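Local coordinates for protein glycerate dehydrogenase (Bacillus sp. 5mfcol3.1, PDB 6P2I) that reduces acyclic imino acids asymmetrically with NADPH, probably yielding amino acids, and is built like the D-isomer-specific 2-hydroxyacid dehydrogenases, at residues Phe107-Ala112 and Val223-Cys228; Gly146-Gly151 and Leu198-Asn203; Arg229-Asp234 and Leu252-Tyr257. All blocks are in the same frame, centred on the assembly; numbering follows the deposited sequence. Where two conformers were deposited one is given.

Interaction 1 of 3, residues Phe107-Ala112 and Val223-Cys228; sequences FALLFA and VLINTC. With NAP (NADP nicotinamide-adenine-dinucleotide phosphate), chain C.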
loop_
_atom_site.group_PDB
_atom_site.type_symbol
_atom_site.label_atom_id
_atom_site.label_comp_id
_atom_site.label_asym_id
_atom_site.label_seq_id
_atom_site.Cartn_x
_atom_site.Cartn_y
_atom_site.Cartn_z
ATOM N N PHE A 107 4.055 3.132 2.991
ATOM C CA PHE A 107 3.094 2.036 3.035
ATOM C C PHE A 107 2.717 1.571 1.637
ATOM O O PHE A 107 2.517 0.375 1.429
ATOM C CB PHE A 107 1.871 2.446 3.860
ATOM C CG PHE A 107 2.165 2.495 5.324
ATOM C CD1 PHE A 107 2.723 3.630 5.902
ATOM C CD2 PHE A 107 1.951 1.376 6.106
ATOM C CE1 PHE A 107 3.035 3.653 7.240
ATOM C CE2 PHE A 107 2.259 1.394 7.459
ATOM C CZ PHE A 107 2.792 2.528 8.027
ATOM N N ALA A 108 2.664 2.481 0.659
ATOM C CA ALA A 108 2.485 2.061 -0.728
ATOM C C ALA A 108 3.569 1.072 -1.138
ATOM O O ALA A 108 3.283 0.006 -1.697
ATOM C CB ALA A 108 2.494 3.281 -1.660
ATOM N N LEU A 109 4.832 1.403 -0.853
ATOM C CA LEU A 109 5.930 0.516 -1.216
ATOM C C LEU A 109 5.900 -0.779 -0.417
ATOM O O LEU A 109 6.112 -1.860 -0.977
ATOM C CB LEU A 109 7.262 1.222 -0.993
ATOM C CG LEU A 109 7.577 2.328 -1.986
ATOM C CD1 LEU A 109 8.821 3.097 -1.515
ATOM C CD2 LEU A 109 7.786 1.758 -3.390
ATOM N N LEU A 110 5.666 -0.682 0.893
ATOM C CA LEU A 110 5.642 -1.861 1.751
ATOM C C LEU A 110 4.599 -2.862 1.275
ATOM O O LEU A 110 4.878 -4.056 1.165
ATOM C CB LEU A 110 5.371 -1.439 3.200
ATOM C CG LEU A 110 5.038 -2.522 4.232
ATOM C CD1 LEU A 110 6.152 -3.554 4.346
ATOM C CD2 LEU A 110 4.767 -1.875 5.591
ATOM N N PHE A 111 3.392 -2.379 0.983
ATOM C CA PHE A 111 2.337 -3.267 0.505
ATOM C C PHE A 111 2.658 -3.811 -0.885
ATOM O O PHE A 111 2.404 -4.983 -1.168
ATOM C CB PHE A 111 1.000 -2.522 0.495
ATOM C CG PHE A 111 0.337 -2.414 1.849
ATOM C CD1 PHE A 111 0.188 -3.537 2.670
ATOM C CD2 PHE A 111 -0.147 -1.190 2.297
ATOM C CE1 PHE A 111 -0.426 -3.421 3.923
ATOM C CE2 PHE A 111 -0.745 -1.066 3.527
ATOM C CZ PHE A 111 -0.903 -2.188 4.341
ATOM N N ALA A 112 3.227 -2.976 -1.768
ATOM C CA ALA A 112 3.588 -3.446 -3.102
ATOM C C ALA A 112 4.612 -4.574 -3.025
ATOM O O ALA A 112 4.542 -5.542 -3.790
ATOM C CB ALA A 112 4.125 -2.277 -3.936
ATOM N N VAL A 223 11.511 -6.563 5.103
ATOM C CA VAL A 223 11.296 -5.640 3.994
ATOM C C VAL A 223 11.994 -4.335 4.330
ATOM O O VAL A 223 11.807 -3.786 5.424
ATOM C CB VAL A 223 9.801 -5.390 3.716
ATOM C CG1 VAL A 223 9.641 -4.255 2.704
ATOM C CG2 VAL A 223 9.135 -6.670 3.201
ATOM N N LEU A 224 12.797 -3.845 3.393
ATOM C CA LEU A 224 13.532 -2.601 3.548
ATOM C C LEU A 224 12.914 -1.546 2.641
ATOM O O LEU A 224 12.711 -1.795 1.449
ATOM C CB LEU A 224 15.004 -2.810 3.203
ATOM C CG LEU A 224 15.893 -1.571 3.171
ATOM C CD1 LEU A 224 15.927 -0.899 4.525
ATOM C CD2 LEU A 224 17.303 -1.961 2.701
ATOM N N ILE A 225 12.592 -0.388 3.212
ATOM C CA ILE A 225 12.006 0.734 2.480
ATOM C C ILE A 225 12.988 1.897 2.528
ATOM O O ILE A 225 13.468 2.259 3.606
ATOM C CB ILE A 225 10.645 1.154 3.070
ATOM C CG1 ILE A 225 9.673 -0.041 3.152
ATOM C CG2 ILE A 225 10.056 2.314 2.263
ATOM C CD1 ILE A 225 9.309 -0.628 1.788
ATOM N N ASN A 226 13.285 2.496 1.368
ATOM C CA ASN A 226 14.122 3.692 1.343
ATOM C C ASN A 226 13.446 4.785 0.519
ATOM O O ASN A 226 13.458 4.744 -0.715
ATOM C CB ASN A 226 15.518 3.389 0.809
ATOM C CG ASN A 226 16.462 4.546 1.037
ATOM O OD1 ASN A 226 16.170 5.428 1.849
ATOM N ND2 ASN A 226 17.578 4.574 0.310
ATOM N N THR A 227 12.860 5.765 1.206
ATOM C CA THR A 227 12.423 7.002 0.573
ATOM C C THR A 227 13.468 8.101 0.692
ATOM O O THR A 227 13.161 9.260 0.402
ATOM C CB THR A 227 11.102 7.492 1.170
ATOM O OG1 THR A 227 11.238 7.653 2.590
ATOM C CG2 THR A 227 9.978 6.487 0.927
ATOM N N CYS A 228 14.683 7.771 1.131
ATOM C CA CYS A 228 15.769 8.735 1.222
ATOM C C CYS A 228 16.824 8.418 0.158
ATOM O O CYS A 228 16.594 7.623 -0.759
ATOM C CB CYS A 228 16.350 8.731 2.633
ATOM S SG CYS A 228 15.199 9.330 3.891
HETATM P PA NAP C . 14.096 15.590 9.961
HETATM O O1A NAP C . 15.324 16.475 9.997
HETATM O O2A NAP C . 12.809 16.084 10.553
HETATM O O5B NAP C . 14.467 14.219 10.694
HETATM C C5B NAP C . 15.730 13.592 10.495
HETATM C C4B NAP C . 15.830 12.450 11.500
HETATM O O4B NAP C . 17.053 11.756 11.241
HETATM C C3B NAP C . 15.908 12.950 12.945
HETATM O O3B NAP C . 15.344 11.952 13.819
HETATM C C2B NAP C . 17.392 13.019 13.211
HETATM O O2B NAP C . 17.716 12.898 14.588
HETATM C C1B NAP C . 17.828 11.783 12.445
HETATM N N9A NAP C . 19.274 11.803 12.178
HETATM C C8A NAP C . 19.985 12.805 11.622
HETATM N N7A NAP C . 21.297 12.469 11.559
HETATM C C5A NAP C . 21.419 11.244 12.103
HETATM C C6A NAP C . 22.523 10.297 12.354
HETATM N N6A NAP C . 23.793 10.614 12.005
HETATM N N1A NAP C . 22.214 9.120 12.934
HETATM C C2A NAP C . 20.952 8.789 13.286
HETATM N N3A NAP C . 19.889 9.593 13.092
HETATM C C4A NAP C . 20.079 10.813 12.512
HETATM O O3 NAP C . 13.953 15.133 8.419
HETATM P PN NAP C . 12.614 14.687 7.648
HETATM O O1N NAP C . 11.760 15.894 7.348
HETATM O O2N NAP C . 11.974 13.524 8.372
HETATM O O5D NAP C . 13.248 14.195 6.257
HETATM C C5D NAP C . 14.188 13.115 6.236
HETATM C C4D NAP C . 14.725 12.904 4.827
HETATM O O4D NAP C . 13.663 12.478 3.979
HETATM C C3D NAP C . 15.233 14.167 4.145
HETATM O O3D NAP C . 16.572 14.505 4.534
HETATM C C2D NAP C . 15.112 13.805 2.672
HETATM O O2D NAP C . 16.371 13.313 2.196
HETATM C C1D NAP C . 14.045 12.708 2.629
HETATM N N1N NAP C . 12.891 13.141 1.831
HETATM C C2N NAP C . 12.494 12.394 0.786
HETATM C C3N NAP C . 11.417 12.781 -0.006
HETATM C C7N NAP C . 11.005 11.944 -1.192
HETATM O O7N NAP C . 10.285 12.436 -2.048
HETATM N N7N NAP C . 11.477 10.697 -1.332
HETATM C C4N NAP C . 10.744 13.967 0.302
HETATM C C5N NAP C . 11.179 14.733 1.386
HETATM C C6N NAP C . 12.258 14.285 2.141
HETATM P P2B NAP C . 17.754 14.154 15.603
HETATM O O1X NAP C . 18.678 15.174 14.960
HETATM O O2X NAP C . 16.334 14.645 15.683
HETATM O O3X NAP C . 18.238 13.540 16.890
#
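L109 and L110 of helix 99-114 rest on V223 and I225 of strand 223-226, and the side chains that meet across the contact do so through carbon atoms. The I225 CD1 methyl lies 3.9 Å from L109 CB and 3.8 Å from the backbone N of L110, while its CG2 approaches the CD1 of L109. L110 turns its CG anti to the backbone N (chi1 169°), and its CD1 meets V223 CG1 at 3.9 Å. Farther along, L109 CD1 comes within 4.3 Å of T227 CG2. The axes of 107-112 and 223-226 approach to 8.9 Å, with N-to-C directions 149° apart.

Polar bonds gather where the strand ends. N226 OD1 accepts from C228 N (2.9 Å) in an Asx turn, the donor standing well above the carbonyl plane, and N226 ND2 holds R229 O. T227 O in turn accepts from the carboxamide N7N of NADP at 2.8 Å, a nearly straight bond (167°), while C228 SG touches the ribose O4D at 3.5 Å.

Elsewhere the helix packs against F111 and A108 of the second subunit. The chemistry thus divides: apolar packing seats the dimer-interface helix on the Rossmann sheet, and a backbone carbonyl just beyond the strand helps orient the nicotinamide amide.

Interaction 2 of 3, residues Gly146-Gly151 and Leu198-Asn203; sequences GLIGIG and LHIPRN. With NAP (NADP nicotinamide-adenine-dinucleotide phosphate), chain C.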
loop_
_atom_site.group_PDB
_atom_site.type_symbol
_atom_site.label_atom_id
_atom_site.label_comp_id
_atom_site.label_asym_id
_atom_site.label_seq_id
_atom_site.Cartn_x
_atom_site.Cartn_y
_atom_site.Cartn_z
ATOM N N GLY A 146 11.006 -0.608 12.076
ATOM C CA GLY A 146 12.127 0.122 12.633
ATOM C C GLY A 146 12.429 1.327 11.768
ATOM O O GLY A 146 12.643 1.200 10.554
ATOM N N LEU A 147 12.415 2.502 12.376
ATOM C CA LEU A 147 12.550 3.768 11.662
ATOM C C LEU A 147 13.937 4.327 11.947
ATOM O O LEU A 147 14.247 4.685 13.087
ATOM C CB LEU A 147 11.446 4.732 12.092
ATOM C CG LEU A 147 10.021 4.165 11.977
ATOM C CD1 LEU A 147 8.977 5.115 12.575
ATOM C CD2 LEU A 147 9.697 3.863 10.521
ATOM N N ILE A 148 14.785 4.378 10.918
ATOM C CA ILE A 148 16.109 4.977 11.038
ATOM C C ILE A 148 15.924 6.457 10.707
ATOM O O ILE A 148 15.868 6.845 9.536
ATOM C CB ILE A 148 17.132 4.298 10.124
ATOM C CG1 ILE A 148 17.261 2.813 10.467
ATOM C CG2 ILE A 148 18.505 5.010 10.204
ATOM C CD1 ILE A 148 18.095 2.021 9.471
ATOM N N GLY A 149 15.796 7.278 11.750
ATOM C CA GLY A 149 15.360 8.654 11.592
ATOM C C GLY A 149 13.913 8.788 12.016
ATOM O O GLY A 149 13.039 8.102 11.474
ATOM N N ILE A 150 13.651 9.638 13.010
ATOM C CA ILE A 150 12.322 9.751 13.595
ATOM C C ILE A 150 12.010 11.230 13.782
ATOM O O ILE A 150 11.592 11.669 14.864
ATOM C CB ILE A 150 12.215 8.949 14.911
ATOM C CG1 ILE A 150 13.424 9.209 15.816
ATOM C CG2 ILE A 150 12.122 7.459 14.618
ATOM C CD1 ILE A 150 13.393 8.387 17.104
ATOM N N GLY A 151 12.209 11.999 12.719
ATOM C CA GLY A 151 11.882 13.409 12.659
ATOM C C GLY A 151 10.508 13.624 12.057
ATOM O O GLY A 151 9.559 12.897 12.372
ATOM N N LEU A 198 13.973 4.103 6.128
ATOM C CA LEU A 198 14.943 5.172 6.347
ATOM C C LEU A 198 14.268 6.537 6.247
ATOM O O LEU A 198 13.518 6.797 5.300
ATOM C CB LEU A 198 16.085 5.082 5.327
ATOM C CG LEU A 198 17.111 3.973 5.583
ATOM C CD1 LEU A 198 17.752 3.499 4.281
ATOM C CD2 LEU A 198 18.181 4.455 6.556
ATOM N N HIS A 199 14.556 7.412 7.217
ATOM C CA HIS A 199 13.998 8.761 7.259
ATOM C C HIS A 199 15.042 9.709 7.837
ATOM O O HIS A 199 14.836 10.375 8.844
ATOM C CB HIS A 199 12.695 8.763 8.050
ATOM C CG HIS A 199 11.658 7.894 7.429
ATOM N ND1 HIS A 199 11.040 8.220 6.240
ATOM C CD2 HIS A 199 11.185 6.673 7.780
ATOM C CE1 HIS A 199 10.203 7.255 5.906
ATOM N NE2 HIS A 199 10.272 6.304 6.821
ATOM N N ILE A 200 16.185 9.777 7.159
ATOM C CA ILE A 200 17.374 10.437 7.680
ATOM C C ILE A 200 18.021 11.247 6.562
ATOM O O ILE A 200 17.999 10.821 5.397
ATOM C CB ILE A 200 18.320 9.382 8.284
ATOM C CG1 ILE A 200 19.466 10.005 9.063
ATOM C CG2 ILE A 200 18.829 8.415 7.220
ATOM C CD1 ILE A 200 20.374 8.966 9.672
ATOM N N PRO A 201 18.556 12.425 6.856
ATOM C CA PRO A 201 19.246 13.199 5.818
ATOM C C PRO A 201 20.551 12.535 5.428
ATOM O O PRO A 201 21.178 11.823 6.216
ATOM C CB PRO A 201 19.493 14.549 6.492
ATOM C CG PRO A 201 19.620 14.205 7.935
ATOM C CD PRO A 201 18.582 13.125 8.155
ATOM N N ARG A 202 20.965 12.784 4.193
ATOM C CA ARG A 202 22.266 12.334 3.717
ATOM C C ARG A 202 23.334 13.379 4.015
ATOM O O ARG A 202 23.197 14.547 3.631
ATOM C CB ARG A 202 22.220 12.047 2.218
ATOM C CG ARG A 202 23.569 11.675 1.634
ATOM C CD ARG A 202 23.672 12.154 0.207
ATOM N NE ARG A 202 24.881 11.677 -0.443
ATOM C CZ ARG A 202 25.094 11.759 -1.750
ATOM N NH1 ARG A 202 24.168 12.293 -2.538
ATOM N NH2 ARG A 202 26.225 11.304 -2.270
ATOM N N ASN A 203 24.388 12.964 4.706
ATOM C CA ASN A 203 25.566 13.805 4.894
ATOM C C ASN A 203 26.765 12.889 5.090
ATOM O O ASN A 203 26.656 11.667 4.955
ATOM C CB ASN A 203 25.371 14.781 6.063
ATOM C CG ASN A 203 24.959 14.084 7.341
ATOM O OD1 ASN A 203 25.575 13.104 7.750
ATOM N ND2 ASN A 203 23.903 14.578 7.969
HETATM P PA NAP C . 14.096 15.590 9.961
HETATM O O1A NAP C . 15.324 16.475 9.997
HETATM O O2A NAP C . 12.809 16.084 10.553
HETATM O O5B NAP C . 14.467 14.219 10.694
HETATM C C5B NAP C . 15.730 13.592 10.495
HETATM C C4B NAP C . 15.830 12.450 11.500
HETATM O O4B NAP C . 17.053 11.756 11.241
HETATM C C3B NAP C . 15.908 12.950 12.945
HETATM O O3B NAP C . 15.344 11.952 13.819
HETATM C C2B NAP C . 17.392 13.019 13.211
HETATM O O2B NAP C . 17.716 12.898 14.588
HETATM C C1B NAP C . 17.828 11.783 12.445
HETATM N N9A NAP C . 19.274 11.803 12.178
HETATM C C8A NAP C . 19.985 12.805 11.622
HETATM N N7A NAP C . 21.297 12.469 11.559
HETATM C C5A NAP C . 21.419 11.244 12.103
HETATM C C6A NAP C . 22.523 10.297 12.354
HETATM N N6A NAP C . 23.793 10.614 12.005
HETATM N N1A NAP C . 22.214 9.120 12.934
HETATM C C2A NAP C . 20.952 8.789 13.286
HETATM N N3A NAP C . 19.889 9.593 13.092
HETATM C C4A NAP C . 20.079 10.813 12.512
HETATM O O3 NAP C . 13.953 15.133 8.419
HETATM P PN NAP C . 12.614 14.687 7.648
HETATM O O1N NAP C . 11.760 15.894 7.348
HETATM O O2N NAP C . 11.974 13.524 8.372
HETATM O O5D NAP C . 13.248 14.195 6.257
HETATM C C5D NAP C . 14.188 13.115 6.236
HETATM C C4D NAP C . 14.725 12.904 4.827
HETATM O O4D NAP C . 13.663 12.478 3.979
HETATM C C3D NAP C . 15.233 14.167 4.145
HETATM O O3D NAP C . 16.572 14.505 4.534
HETATM C C2D NAP C . 15.112 13.805 2.672
HETATM O O2D NAP C . 16.371 13.313 2.196
HETATM C C1D NAP C . 14.045 12.708 2.629
HETATM N N1N NAP C . 12.891 13.141 1.831
HETATM C C2N NAP C . 12.494 12.394 0.786
HETATM C C3N NAP C . 11.417 12.781 -0.006
HETATM C C7N NAP C . 11.005 11.944 -1.192
HETATM O O7N NAP C . 10.285 12.436 -2.048
HETATM N N7N NAP C . 11.477 10.697 -1.332
HETATM C C4N NAP C . 10.744 13.967 0.302
HETATM C C5N NAP C . 11.179 14.733 1.386
HETATM C C6N NAP C . 12.258 14.285 2.141
HETATM P P2B NAP C . 17.754 14.154 15.603
HETATM O O1X NAP C . 18.678 15.174 14.960
HETATM O O2X NAP C . 16.334 14.645 15.683
HETATM O O3X NAP C . 18.238 13.540 16.890
HETATM O O HOH W 1 12.488 11.453 9.982
#
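I148 CG1 and L198 CG both stand anti to the carbonyl carbon (chi1 -60° and -76°), and the two side chains lie side by side, pointing the same way from neighbouring parallel strands. In the conformer given, L198 CD2 lies against I148 CB, CG2 and CD1, with 3.7 Å to CG2. I200 instead turns CG1 anti to its backbone N (chi1 -170°), and CD1 beyond it reaches the adenine of NADP, 3.4 Å from C4A. The H199 ring meets L147 CD2 at its edge, near the ring plane, and NE2 makes a weak hydrogen bond to S197 OG.

The strands are tied by H199 N, which donates to I148 O at 2.7 Å. Just past that bond the backbones stay close at G149, whose CA makes a CA-H...O contact with H199 O (3.3 Å). A CB here would collide with that oxygen, and the positive phi of G149 is itself suited to glycine. The carbonyl O of G149 is buried by the contact and finds no polar partner in the model.

A water takes the N-H of G151 and lies within hydrogen-bonding distance of H199 O and of NADP O2N (2.7 Å), so it joins both segments to the cofactor. I150 N donates directly to the adenosine ribose O3B at 3.0 Å, and P201 touches both riboses, its CA and CB near O3D and its CD near O4B. G151 is the N-cap of helix 152-163, whose first amides, Q152 N and I153 N, also bind NADP. This strand-turn-helix, with G149, G151 and G154 in a GxGxxG pattern, is characteristic of the Rossmann dinucleotide-binding fold.

Interaction 3 of 3, residues Arg229-Asp234 and Leu252-Tyr257; sequences RGNLID and LDDLTY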
loop_
_atom_site.group_PDB
_atom_site.type_symbol
_atom_site.label_atom_id
_atom_site.label_comp_id
_atom_site.label_asym_id
_atom_site.label_seq_id
_atom_site.Cartn_x
_atom_site.Cartn_y
_atom_site.Cartn_z
ATOM N N ARG A 229 17.984 9.064 0.277
ATOM C CA ARG A 229 19.030 8.903 -0.724
ATOM C C ARG A 229 19.481 7.450 -0.811
ATOM O O ARG A 229 19.556 6.743 0.198
ATOM C CB ARG A 229 20.224 9.798 -0.391
ATOM C CG ARG A 229 20.007 11.266 -0.723
ATOM C CD ARG A 229 20.110 11.512 -2.221
ATOM N NE ARG A 229 20.630 12.844 -2.521
ATOM C CZ ARG A 229 21.081 13.211 -3.714
ATOM N NH1 ARG A 229 21.536 14.442 -3.905
ATOM N NH2 ARG A 229 21.069 12.346 -4.718
ATOM N N GLY A 230 19.775 7.002 -2.035
ATOM C CA GLY A 230 20.327 5.666 -2.205
ATOM C C GLY A 230 21.682 5.505 -1.547
ATOM O O GLY A 230 22.038 4.408 -1.100
ATOM N N ASN A 231 22.443 6.601 -1.457
ATOM C CA ASN A 231 23.777 6.626 -0.871
ATOM C C ASN A 231 23.802 6.313 0.618
ATOM O O ASN A 231 24.894 6.150 1.175
ATOM C CB ASN A 231 24.387 8.008 -1.112
ATOM C CG ASN A 231 24.063 8.540 -2.488
ATOM O OD1 ASN A 231 22.942 9.005 -2.750
ATOM N ND2 ASN A 231 25.031 8.451 -3.392
ATOM N N LEU A 232 22.643 6.249 1.278
ATOM C CA LEU A 232 22.604 5.864 2.683
ATOM C C LEU A 232 22.919 4.392 2.874
ATOM O O LEU A 232 23.222 3.975 3.996
ATOM C CB LEU A 232 21.223 6.161 3.277
ATOM C CG LEU A 232 20.801 7.629 3.298
ATOM C CD1 LEU A 232 19.386 7.743 3.769
ATOM C CD2 LEU A 232 21.722 8.427 4.212
ATOM N N ILE A 233 22.836 3.597 1.811
ATOM C CA ILE A 233 22.988 2.147 1.874
ATOM C C ILE A 233 24.228 1.751 1.090
ATOM O O ILE A 233 24.540 2.364 0.063
ATOM C CB ILE A 233 21.748 1.432 1.297
ATOM C CG1 ILE A 233 20.466 1.985 1.928
ATOM C CG2 ILE A 233 21.867 -0.077 1.476
ATOM C CD1 ILE A 233 19.191 1.382 1.346
ATOM N N ASP A 234 24.937 0.727 1.576
ATOM C CA ASP A 234 25.891 0.025 0.724
ATOM C C ASP A 234 25.090 -0.673 -0.367
ATOM O O ASP A 234 24.613 -1.799 -0.177
ATOM C CB ASP A 234 26.727 -0.972 1.532
ATOM C CG ASP A 234 27.830 -1.635 0.711
ATOM O OD1 ASP A 234 27.661 -1.847 -0.513
ATOM O OD2 ASP A 234 28.876 -1.967 1.309
ATOM N N LEU A 252 12.207 0.969 -3.075
ATOM C CA LEU A 252 13.242 1.994 -3.160
ATOM C C LEU A 252 12.784 3.149 -4.039
ATOM O O LEU A 252 12.544 2.964 -5.239
ATOM C CB LEU A 252 14.540 1.392 -3.699
ATOM C CG LEU A 252 15.014 0.119 -2.990
ATOM C CD1 LEU A 252 16.192 -0.481 -3.733
ATOM C CD2 LEU A 252 15.372 0.407 -1.523
ATOM N N ASP A 253 12.717 4.342 -3.451
ATOM C CA ASP A 253 12.354 5.561 -4.158
ATOM C C ASP A 253 13.576 6.287 -4.703
ATOM O O ASP A 253 13.419 7.315 -5.363
ATOM C CB ASP A 253 11.549 6.490 -3.232
ATOM C CG ASP A 253 10.842 7.637 -3.982
ATOM O OD1 ASP A 253 10.145 7.380 -4.978
ATOM O OD2 ASP A 253 10.994 8.804 -3.569
ATOM N N ASP A 254 14.781 5.777 -4.438
ATOM C CA ASP A 254 16.011 6.326 -4.996
ATOM C C ASP A 254 17.026 5.203 -5.126
ATOM O O ASP A 254 17.008 4.243 -4.356
ATOM C CB ASP A 254 16.573 7.457 -4.123
ATOM C CG ASP A 254 17.680 8.245 -4.821
ATOM O OD1 ASP A 254 17.448 8.751 -5.941
ATOM O OD2 ASP A 254 18.786 8.376 -4.256
ATOM N N LEU A 255 17.888 5.316 -6.132
ATOM C CA LEU A 255 19.079 4.488 -6.266
ATOM C C LEU A 255 20.256 5.415 -6.510
ATOM O O LEU A 255 20.078 6.546 -6.968
ATOM C CB LEU A 255 18.982 3.488 -7.426
ATOM C CG LEU A 255 17.811 2.510 -7.459
ATOM C CD1 LEU A 255 17.905 1.752 -8.761
ATOM C CD2 LEU A 255 17.877 1.569 -6.287
ATOM N N THR A 256 21.473 4.932 -6.222
ATOM C CA THR A 256 22.637 5.795 -6.457
ATOM C C THR A 256 22.826 6.089 -7.942
ATOM O O THR A 256 23.383 7.133 -8.303
ATOM C CB THR A 256 23.913 5.179 -5.871
ATOM O OG1 THR A 256 24.269 3.997 -6.599
ATOM C CG2 THR A 256 23.727 4.840 -4.402
ATOM N N TYR A 257 22.383 5.181 -8.808
ATOM C CA TYR A 257 22.308 5.397 -10.246
ATOM C C TYR A 257 21.304 4.401 -10.803
ATOM O O TYR A 257 20.958 3.419 -10.145
ATOM C CB TYR A 257 23.679 5.242 -10.926
ATOM C CG TYR A 257 24.216 3.827 -10.926
ATOM C CD1 TYR A 257 24.829 3.298 -9.798
ATOM C CD2 TYR A 257 24.114 3.022 -12.055
ATOM C CE1 TYR A 257 25.323 2.003 -9.792
ATOM C CE2 TYR A 257 24.612 1.730 -12.063
ATOM C CZ TYR A 257 25.210 1.225 -10.927
ATOM O OH TYR A 257 25.703 -0.059 -10.928
HETATM O O HOH W 2 21.149 9.512 -5.062
#
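G230, in a short 3-10 turn, draws its backbone up to the loop that follows strand 249-252, its CA lying 4.4 Å from that of L255. A CB on G230 would clash with the L255 carbonyl carbon and the backbone N of T256. D254 supplies the one direct hydrogen bond between the segments: its CG is anti to the backbone N (chi1 -168°), and OD2 accepts from G230 N at 2.8 Å (161°) through the anti lone pair, the one facing away from OD1. The same OD2 lies 2.7 Å from a water, which is also within hydrogen-bonding distance of N231 OD1 and, in the conformer of R229 given, takes an N-H of its NH2 at 2.9 Å.

In that conformer R229 and D254 are thus linked through solvent, with NH2 and OD2 4.6 Å apart and the guanidinium and carboxylate planes turned 64° from each other. The firmer partner of the guanidinium is D77, which forms a salt bridge with NE. Both loops leave the C-terminal ends of parallel strands, the end of a Rossmann sheet where the cofactor characteristically binds. R229 belongs to the D-arginine pocket, and D253 OD2 accepts from the carboxamide N7N of NADP.

Beside the polar cluster, T256 lays its CG2 methyl on the turn, 3.6 Å from G230 C and close to N231 N, with N231 ND2 at 4.0 Å. The hydroxyl OG1 bonds to E235 at the start of helix 235-243. D234 is the N-cap of that helix, its OD1 accepting from A237 N.

In the fold
All three contacts belong to the cofactor-binding domain and lie 13 to 14 Å apart, centre to centre. Along the chain, both segments of interaction 2 fall between those of interaction 1, and interaction 3 follows. The parallel sheet of seven strands unites them: strands 144-148, 195-198, 223-226 and 249-252 are successive neighbours, so interaction 2 joins the first pair, interaction 1 adds the helix over the third, and interaction 3 links the loops leaving the last two. Probable backbone hydrogen bonds, from L198 N to I225 O and from D253 N to N226 O, stitch them together. NADP thus lies across the C-terminal ends of the strands, its nicotinamide end near bound D-arginine.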